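Local atomic coordinates of chrac-14 (Drosophila melanogaster, PDB entry 2BYK), a protein that pairs with Chrac-16 as a histone-fold heterodimer that binds DNA and facilitates nucleosome sliding, and also serves the DNA polymerase epsilon complex. Residues B[30-33]-B[34-37]; B[42-45]-B[46-50]; B[66-69]-B[70-73]; B[77-80]-B[81-84]. All coordinates share one frame; numbering follows the deposited sequence.

Contact 1: B[30-33]-B[34-37]. With SO4 (sulfate ion), chain F.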
# COMPACT_ATOMS: atom_id res chain seq x y z
N SER B 30 14.05 13.32 2.34
CA SER B 30 15.46 12.95 2.28
C SER B 30 15.66 11.63 1.55
O SER B 30 14.76 10.79 1.49
CB SER B 30 16.05 12.85 3.70
OG SER B 30 15.41 11.85 4.47
N LYS B 31 16.85 11.48 0.97
CA LYS B 31 17.20 10.28 0.23
C LYS B 31 16.94 9.07 1.11
O LYS B 31 16.67 7.98 0.64
CB LYS B 31 18.68 10.35 -0.19
CG LYS B 31 19.05 11.71 -0.80
CD LYS B 31 20.29 11.66 -1.70
CE LYS B 31 20.42 12.96 -2.52
NZ LYS B 31 21.46 12.88 -3.60
N GLU B 32 16.99 9.31 2.41
CA GLU B 32 16.78 8.27 3.41
C GLU B 32 15.30 7.89 3.59
O GLU B 32 14.95 6.71 3.59
CB GLU B 32 17.37 8.76 4.73
CG GLU B 32 17.64 7.67 5.75
CD GLU B 32 18.46 6.55 5.15
OE1 GLU B 32 17.89 5.74 4.39
OE2 GLU B 32 19.68 6.49 5.43
N ALA B 33 14.45 8.91 3.74
CA ALA B 33 13.02 8.70 3.94
C ALA B 33 12.38 8.02 2.74
O ALA B 33 11.58 7.10 2.89
CB ALA B 33 12.33 10.04 4.21
N ARG B 34 12.74 8.47 1.54
CA ARG B 34 12.20 7.88 0.34
C ARG B 34 12.56 6.40 0.21
O ARG B 34 11.80 5.61 -0.32
CB ARG B 34 12.67 8.68 -0.87
CG ARG B 34 12.16 10.11 -0.82
CD ARG B 34 12.43 10.90 -2.09
NE ARG B 34 13.84 11.25 -2.25
CZ ARG B 34 14.31 12.06 -3.21
NH1 ARG B 34 13.48 12.60 -4.10
NH2 ARG B 34 15.62 12.31 -3.27
N ALA B 35 13.73 6.04 0.74
CA ALA B 35 14.19 4.66 0.70
C ALA B 35 13.30 3.81 1.58
O ALA B 35 12.86 2.73 1.19
CB ALA B 35 15.61 4.57 1.19
N ALA B 36 13.04 4.31 2.79
CA ALA B 36 12.18 3.62 3.74
C ALA B 36 10.79 3.43 3.14
O ALA B 36 10.27 2.32 3.11
CB ALA B 36 12.09 4.40 5.03
N ILE B 37 10.21 4.52 2.64
CA ILE B 37 8.88 4.48 2.05
C ILE B 37 8.80 3.41 0.98
O ILE B 37 7.85 2.62 0.94
CB ILE B 37 8.51 5.85 1.44
CG1 ILE B 37 8.25 6.83 2.58
CG2 ILE B 37 7.29 5.72 0.54
CD1 ILE B 37 8.09 8.25 2.14
S SO4 F . 17.81 11.66 7.42
O1 SO4 F . 18.21 12.09 6.07
O2 SO4 F . 16.46 11.09 7.32
O3 SO4 F . 18.74 10.63 7.94
O4 SO4 F . 17.80 12.85 8.30

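Contact 2: B[42-45]-B[46-50]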
# COMPACT_ATOMS: atom_id res chain seq x y z
N SER B 42 6.86 -2.16 -0.36
CA SER B 42 7.14 -3.56 -0.68
C SER B 42 6.54 -4.49 0.35
O SER B 42 5.78 -5.39 0.01
CB SER B 42 8.64 -3.82 -0.75
OG SER B 42 9.23 -3.10 -1.81
N VAL B 43 6.89 -4.28 1.61
CA VAL B 43 6.35 -5.11 2.67
C VAL B 43 4.82 -5.02 2.66
O VAL B 43 4.13 -6.03 2.78
CB VAL B 43 6.89 -4.67 4.04
CG1 VAL B 43 6.22 -5.46 5.16
CG2 VAL B 43 8.38 -4.87 4.06
N PHE B 44 4.30 -3.80 2.48
CA PHE B 44 2.86 -3.61 2.44
C PHE B 44 2.25 -4.59 1.46
O PHE B 44 1.36 -5.37 1.81
CB PHE B 44 2.49 -2.21 1.98
CG PHE B 44 1.02 -2.03 1.75
CD1 PHE B 44 0.14 -1.98 2.82
CD2 PHE B 44 0.51 -1.97 0.46
CE1 PHE B 44 -1.24 -1.87 2.62
CE2 PHE B 44 -0.88 -1.86 0.25
CZ PHE B 44 -1.75 -1.81 1.33
N ALA B 45 2.75 -4.56 0.24
CA ALA B 45 2.23 -5.43 -0.80
C ALA B 45 2.33 -6.93 -0.48
O ALA B 45 1.37 -7.68 -0.72
CB ALA B 45 2.92 -5.11 -2.11
N ILE B 46 3.46 -7.37 0.08
CA ILE B 46 3.66 -8.78 0.43
C ILE B 46 2.69 -9.17 1.52
O ILE B 46 2.07 -10.24 1.48
CB ILE B 46 5.08 -9.06 0.95
CG1 ILE B 46 6.12 -8.74 -0.11
CG2 ILE B 46 5.22 -10.52 1.33
CD1 ILE B 46 7.53 -8.87 0.39
N PHE B 47 2.58 -8.29 2.51
CA PHE B 47 1.70 -8.49 3.64
C PHE B 47 0.24 -8.64 3.19
O PHE B 47 -0.44 -9.58 3.61
CB PHE B 47 1.82 -7.30 4.58
CG PHE B 47 1.19 -7.51 5.93
CD1 PHE B 47 0.58 -6.44 6.60
CD2 PHE B 47 1.26 -8.74 6.57
CE1 PHE B 47 0.06 -6.59 7.88
CE2 PHE B 47 0.74 -8.91 7.86
CZ PHE B 47 0.14 -7.83 8.52
N VAL B 48 -0.22 -7.71 2.35
CA VAL B 48 -1.61 -7.73 1.86
C VAL B 48 -1.92 -8.97 1.03
O VAL B 48 -3.03 -9.51 1.09
CB VAL B 48 -1.93 -6.47 1.02
CG1 VAL B 48 -3.37 -6.53 0.51
CG2 VAL B 48 -1.75 -5.23 1.86
N THR B 49 -0.96 -9.41 0.23
CA THR B 49 -1.15 -10.60 -0.57
C THR B 49 -1.19 -11.78 0.38
O THR B 49 -2.08 -12.62 0.32
CB THR B 49 -0.01 -10.79 -1.54
OG1 THR B 49 0.17 -9.58 -2.28
CG2 THR B 49 -0.29 -11.94 -2.50
N SER B 50 -0.20 -11.83 1.27
CA SER B 50 -0.10 -12.89 2.27
C SER B 50 -1.45 -13.01 2.98
O SER B 50 -2.03 -14.09 3.07
CB SER B 50 1.01 -12.52 3.27
OG SER B 50 1.08 -13.45 4.33

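Contact 3: B[66-69]-B[70-73]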
# COMPACT_ATOMS: atom_id res chain seq x y z
N ALA B 66 -11.13 -9.98 -5.94
CA ALA B 66 -10.86 -8.57 -5.67
C ALA B 66 -11.54 -8.21 -4.36
O ALA B 66 -11.17 -7.25 -3.69
CB ALA B 66 -11.41 -7.72 -6.79
N LYS B 67 -12.54 -9.01 -3.99
CA LYS B 67 -13.30 -8.81 -2.77
C LYS B 67 -12.50 -9.29 -1.56
O LYS B 67 -12.63 -8.74 -0.48
CB LYS B 67 -14.64 -9.53 -2.91
CG LYS B 67 -15.38 -9.01 -4.16
CD LYS B 67 -16.42 -9.95 -4.77
CE LYS B 67 -16.98 -9.33 -6.06
NZ LYS B 67 -18.04 -10.15 -6.73
N ASP B 68 -11.65 -10.30 -1.77
CA ASP B 68 -10.79 -10.83 -0.72
C ASP B 68 -9.74 -9.82 -0.35
O ASP B 68 -9.36 -9.71 0.81
CB ASP B 68 -10.06 -12.07 -1.19
CG ASP B 68 -10.97 -13.25 -1.31
OD1 ASP B 68 -10.57 -14.24 -1.96
OD2 ASP B 68 -12.08 -13.16 -0.75
N ILE B 69 -9.25 -9.11 -1.36
CA ILE B 69 -8.24 -8.08 -1.15
C ILE B 69 -8.94 -6.88 -0.55
O ILE B 69 -8.39 -6.20 0.31
CB ILE B 69 -7.56 -7.65 -2.47
CG1 ILE B 69 -6.82 -8.84 -3.09
CG2 ILE B 69 -6.57 -6.52 -2.21
CD1 ILE B 69 -6.21 -8.55 -4.44
N LEU B 70 -10.16 -6.61 -1.00
CA LEU B 70 -10.91 -5.48 -0.48
C LEU B 70 -11.25 -5.72 0.99
O LEU B 70 -11.26 -4.78 1.78
CB LEU B 70 -12.18 -5.24 -1.31
CG LEU B 70 -11.94 -4.61 -2.69
CD1 LEU B 70 -13.26 -4.43 -3.41
CD2 LEU B 70 -11.23 -3.27 -2.54
N GLN B 71 -11.50 -6.98 1.34
CA GLN B 71 -11.83 -7.34 2.73
C GLN B 71 -10.59 -7.35 3.62
O GLN B 71 -10.66 -6.97 4.78
CB GLN B 71 -12.50 -8.71 2.78
CG GLN B 71 -13.86 -8.76 2.12
CD GLN B 71 -14.46 -10.15 2.10
OE1 GLN B 71 -13.83 -11.11 1.64
NE2 GLN B 71 -15.69 -10.28 2.59
N THR B 72 -9.46 -7.81 3.08
CA THR B 72 -8.22 -7.85 3.85
C THR B 72 -7.75 -6.42 4.15
O THR B 72 -7.16 -6.17 5.19
CB THR B 72 -7.13 -8.60 3.08
OG1 THR B 72 -7.50 -9.97 2.95
CG2 THR B 72 -5.80 -8.51 3.80
N LEU B 73 -8.02 -5.49 3.24
CA LEU B 73 -7.61 -4.11 3.45
C LEU B 73 -8.42 -3.48 4.57
O LEU B 73 -7.86 -2.79 5.42
CB LEU B 73 -7.76 -3.28 2.18
CG LEU B 73 -6.74 -3.45 1.06
CD1 LEU B 73 -7.09 -2.53 -0.08
CD2 LEU B 73 -5.34 -3.14 1.56

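Contact 4: B[77-80]-B[81-84]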
# COMPACT_ATOMS: atom_id res chain seq x y z
N ASP B 77 -7.10 -2.39 8.67
CA ASP B 77 -7.33 -1.00 9.07
C ASP B 77 -7.12 0.05 7.99
O ASP B 77 -7.04 1.24 8.27
CB ASP B 77 -6.49 -0.64 10.29
CG ASP B 77 -7.26 -0.80 11.57
OD1 ASP B 77 -7.83 -1.89 11.79
OD2 ASP B 77 -7.30 0.17 12.36
N PHE B 78 -7.01 -0.41 6.76
CA PHE B 78 -6.84 0.49 5.64
C PHE B 78 -8.18 0.49 4.94
O PHE B 78 -8.27 0.12 3.77
CB PHE B 78 -5.76 -0.02 4.69
CG PHE B 78 -4.40 -0.06 5.29
CD1 PHE B 78 -3.73 -1.27 5.44
CD2 PHE B 78 -3.78 1.11 5.72
CE1 PHE B 78 -2.46 -1.32 6.00
CE2 PHE B 78 -2.51 1.07 6.28
CZ PHE B 78 -1.85 -0.14 6.42
N GLU B 79 -9.22 0.87 5.66
CA GLU B 79 -10.54 0.89 5.05
C GLU B 79 -10.80 2.17 4.28
O GLU B 79 -11.68 2.22 3.44
CB GLU B 79 -11.63 0.68 6.10
CG GLU B 79 -13.01 0.68 5.49
CD GLU B 79 -14.07 0.07 6.38
OE1 GLU B 79 -14.27 0.57 7.51
OE2 GLU B 79 -14.71 -0.92 5.95
N SER B 80 -10.02 3.21 4.56
CA SER B 80 -10.18 4.47 3.85
C SER B 80 -9.81 4.26 2.38
O SER B 80 -10.15 5.06 1.52
CB SER B 80 -9.29 5.54 4.47
OG SER B 80 -8.01 5.04 4.78
N PHE B 81 -9.14 3.15 2.11
CA PHE B 81 -8.71 2.81 0.76
C PHE B 81 -9.84 2.25 -0.09
O PHE B 81 -10.01 2.64 -1.24
CB PHE B 81 -7.59 1.75 0.79
CG PHE B 81 -6.28 2.25 1.33
CD1 PHE B 81 -6.21 3.32 2.22
CD2 PHE B 81 -5.10 1.59 0.99
CE1 PHE B 81 -4.99 3.73 2.76
CE2 PHE B 81 -3.87 2.00 1.52
CZ PHE B 81 -3.82 3.07 2.42
N VAL B 82 -10.59 1.32 0.49
CA VAL B 82 -11.68 0.62 -0.20
C VAL B 82 -12.61 1.42 -1.13
O VAL B 82 -12.98 0.94 -2.20
CB VAL B 82 -12.54 -0.17 0.81
CG1 VAL B 82 -13.40 -1.19 0.08
CG2 VAL B 82 -11.63 -0.87 1.81
N PRO B 83 -13.01 2.64 -0.74
CA PRO B 83 -13.89 3.44 -1.60
C PRO B 83 -13.31 3.66 -3.00
O PRO B 83 -13.91 3.27 -4.01
CB PRO B 83 -14.02 4.75 -0.83
CG PRO B 83 -13.93 4.31 0.59
CD PRO B 83 -12.78 3.33 0.55
N SER B 84 -12.15 4.30 -3.03
CA SER B 84 -11.43 4.61 -4.27
C SER B 84 -11.14 3.36 -5.07
O SER B 84 -11.31 3.35 -6.29
CB SER B 84 -10.11 5.29 -3.93
OG SER B 84 -10.14 5.77 -2.59

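Contact 1: B[30-33]-B[34-37]
The flat guanidinium of Arg34 is met at one edge, near its plane, by the aliphatic CG of Lys31, which lies 4.3 Å from Arg34 NH2, while the carbonyl oxygen of Ser30 sits oblique to it. With CG beside its own backbone N (chi1 -63°) and a bend at chi3, the arginine chain folds back over the first turn of helix 31-58, Arg34 CG lying 3.5 Å from Ser30 O. The same oxygen takes the backbone bond from Arg34 N at 3.1 Å, almost straight.

Ser30 is the N-cap of this helix. Its hydroxyl stands between the backbone N and the carbonyl carbon (chi1 62°), which turns OG back over the helix start, where it accepts from Ala33 N at 3.2 Å. The hydroxyl is also a donor: OG gives its proton to O2 of a sulfate ion, 3.1 Å away, and the CB of Glu32 lies 3.6 Å from that same O2. Further along, Ile37 N bonds to Ala33 O at 2.9 Å. Were the serine replaced by alanine, Ala33 N would probably lose its capping acceptor and the sulfate one of its donors.

Ile19 of helix 14-22 packs on Arg34 and Ile37, and the partner chain covers Ala33 and Ala36 with apolar and aromatic side chains. The sulfate, probably from the crystallisation liquor, is also held by residues of the partner chain. The Ser30 hydroxyl thus both caps the helix and binds the ion, and the N-terminal end of the helix would probably favour an anion.

Contact 2: B[42-45]-B[46-50]
Phe44 and Val48, one helical turn apart, meet because of their torsions: Phe44 has CG opposite its backbone N (chi1 172°), which carries the ring outward from the helix and slightly toward its C-terminal end, and Val48 keeps CG2 beside its own N, facing back down the helix. The methyl therefore comes to rest over one face of the phenyl ring, 3.6 Å from Val48 CG2 to the centroid of the Phe44 ring and 19° off the normal. This is a CH-pi contact, displaced somewhat toward the rim, so that CE1 and CZ of Phe44 are nearer than the other ring atoms, CZ lying 3.5 Å from Val48 CG2. The valine thus blocks one side of the ring, and both residues are buried.

Under the side chains runs regular helical bonding. Val48 N reaches Phe44 O at 2.9 Å, tying together the backbones of the same pair, and Phe47 N reaches Val43 O at 2.8 Å. Ala45 O is gripped twice: Thr49 N comes from one face of the carbonyl plane at 3.1 Å, and Thr49 OG1 from the opposite face at 2.7 Å. By donating to the carbonyl a turn earlier, the threonine hydroxyl is satisfied within the helix itself.

All of this lies in the middle of helix 31-58, the long central helix of the histone fold. Leu73 of helix 66-75 packs on both Phe44 and Val48, and Phe78, from the loop that follows that helix, meets Phe44 edge-to-face. Aromatic side chains of the partner chain stack on Phe44 and on Phe47, placing this turn at the heterodimer interface.

Contact 3: B[66-69]-B[70-73]
Asp68 and Gln71 stand one turn apart with carboxylate and amide planes nearly coplanar, 13° from each other, and the two side chains slant across one another. Asp68 OD2 and Gln71 OE1 lie 3.6 Å apart; both being oxygens, they gain no bond from this. Asp68 OD1 has a weak hydrogen bond with His61 NE2.

The Thr72 hydroxyl bends back along the helix: OG1 lies beside the backbone N (chi1 -66°) and so reaches Asp68 O at 2.8 Å. Thr72 N meets the same oxygen at 3.0 Å from the opposite face of the carbonyl plane, giving Asp68 O two donors. A weak hydrogen bond also joins Thr72 OG1 and Ser52 OG. A valine in its place would probably leave Asp68 O with the backbone donor alone and lose the weak bond to Ser52.

On the apolar side, Ile69 and Leu73 are only loosely in touch, 4.5 Å from Ile69 CG2 to Leu73 CG, while Leu73 N bonds to Ile69 O at 3.0 Å.

Helix 66-75 lies wedged between its neighbours: Asp68, Gln71 and Thr72 pack against Ala56, Leu55 and Ser51 of helix 31-58, Ala66, Leu70 and Leu73 against Leu89 and Leu85 of helix 82-96, and Ile69 and Leu70 meet apolar side chains of the partner chain.

Contact 4: B[77-80]-B[81-84]
Aromatic and apolar contacts dominate between Phe78 and Phe81, whose side chains run side by side and point the same way. CB of Phe78 stands over the centre of the Phe81 ring, 4.0 Å from its centroid and only 5° off the normal, a CH-pi contact. The rings themselves meet obliquely, planes 35° apart, with Phe78 CD2 at 3.8 Å from Phe81 CZ. At an edge of the Phe81 ring, near its plane, Ser80 OG lies 3.6 Å from Phe81 CD1. Phe81 has its CG beside the backbone N (chi1 -70°), which places one ring face against Phe78 CB.

Polar bonding is thin by comparison. Val82 N makes a weak bond to Glu79 O at 3.3 Å, and Ser84 OG a weak one to Phe81 O. Pro83, which has no N-H to offer, sets its CD 3.3 Å from Glu79 O and equally close to Ser80 O.

Asp77, with positive phi, is the C-prime residue of the Schellman motif that ends helix 66-75, and from there the chain turns into helix 82-96. Phe81 also packs on an apolar side chain of the partner chain. Between 77-80 and 81-84 the one backbone bond found is weak, so the apolar contact of the two buried rings probably carries much of this join.

Overall arrangement
The four contacts follow one another along the chain through the histone fold. Contacts 1 and 2 share helix 31-58, the first at its N-terminal start and the second near its middle, with centres about 19 Å apart. Contact 3 lies on helix 66-75 and contact 4 leads from the end of that helix into helix 82-96, their centres about 10 Å apart. Contacts 2, 3 and 4 touch one another, among other places where Val48 packs on Ile69 and through a probable hydrogen bond from Phe78 N to Leu73 O, forming one connected core. Contact 1 touches none of the others and lies about 28 Å from contact 3 between centres. Each contact also meets the partner chain, in keeping with a heterodimeric histone fold.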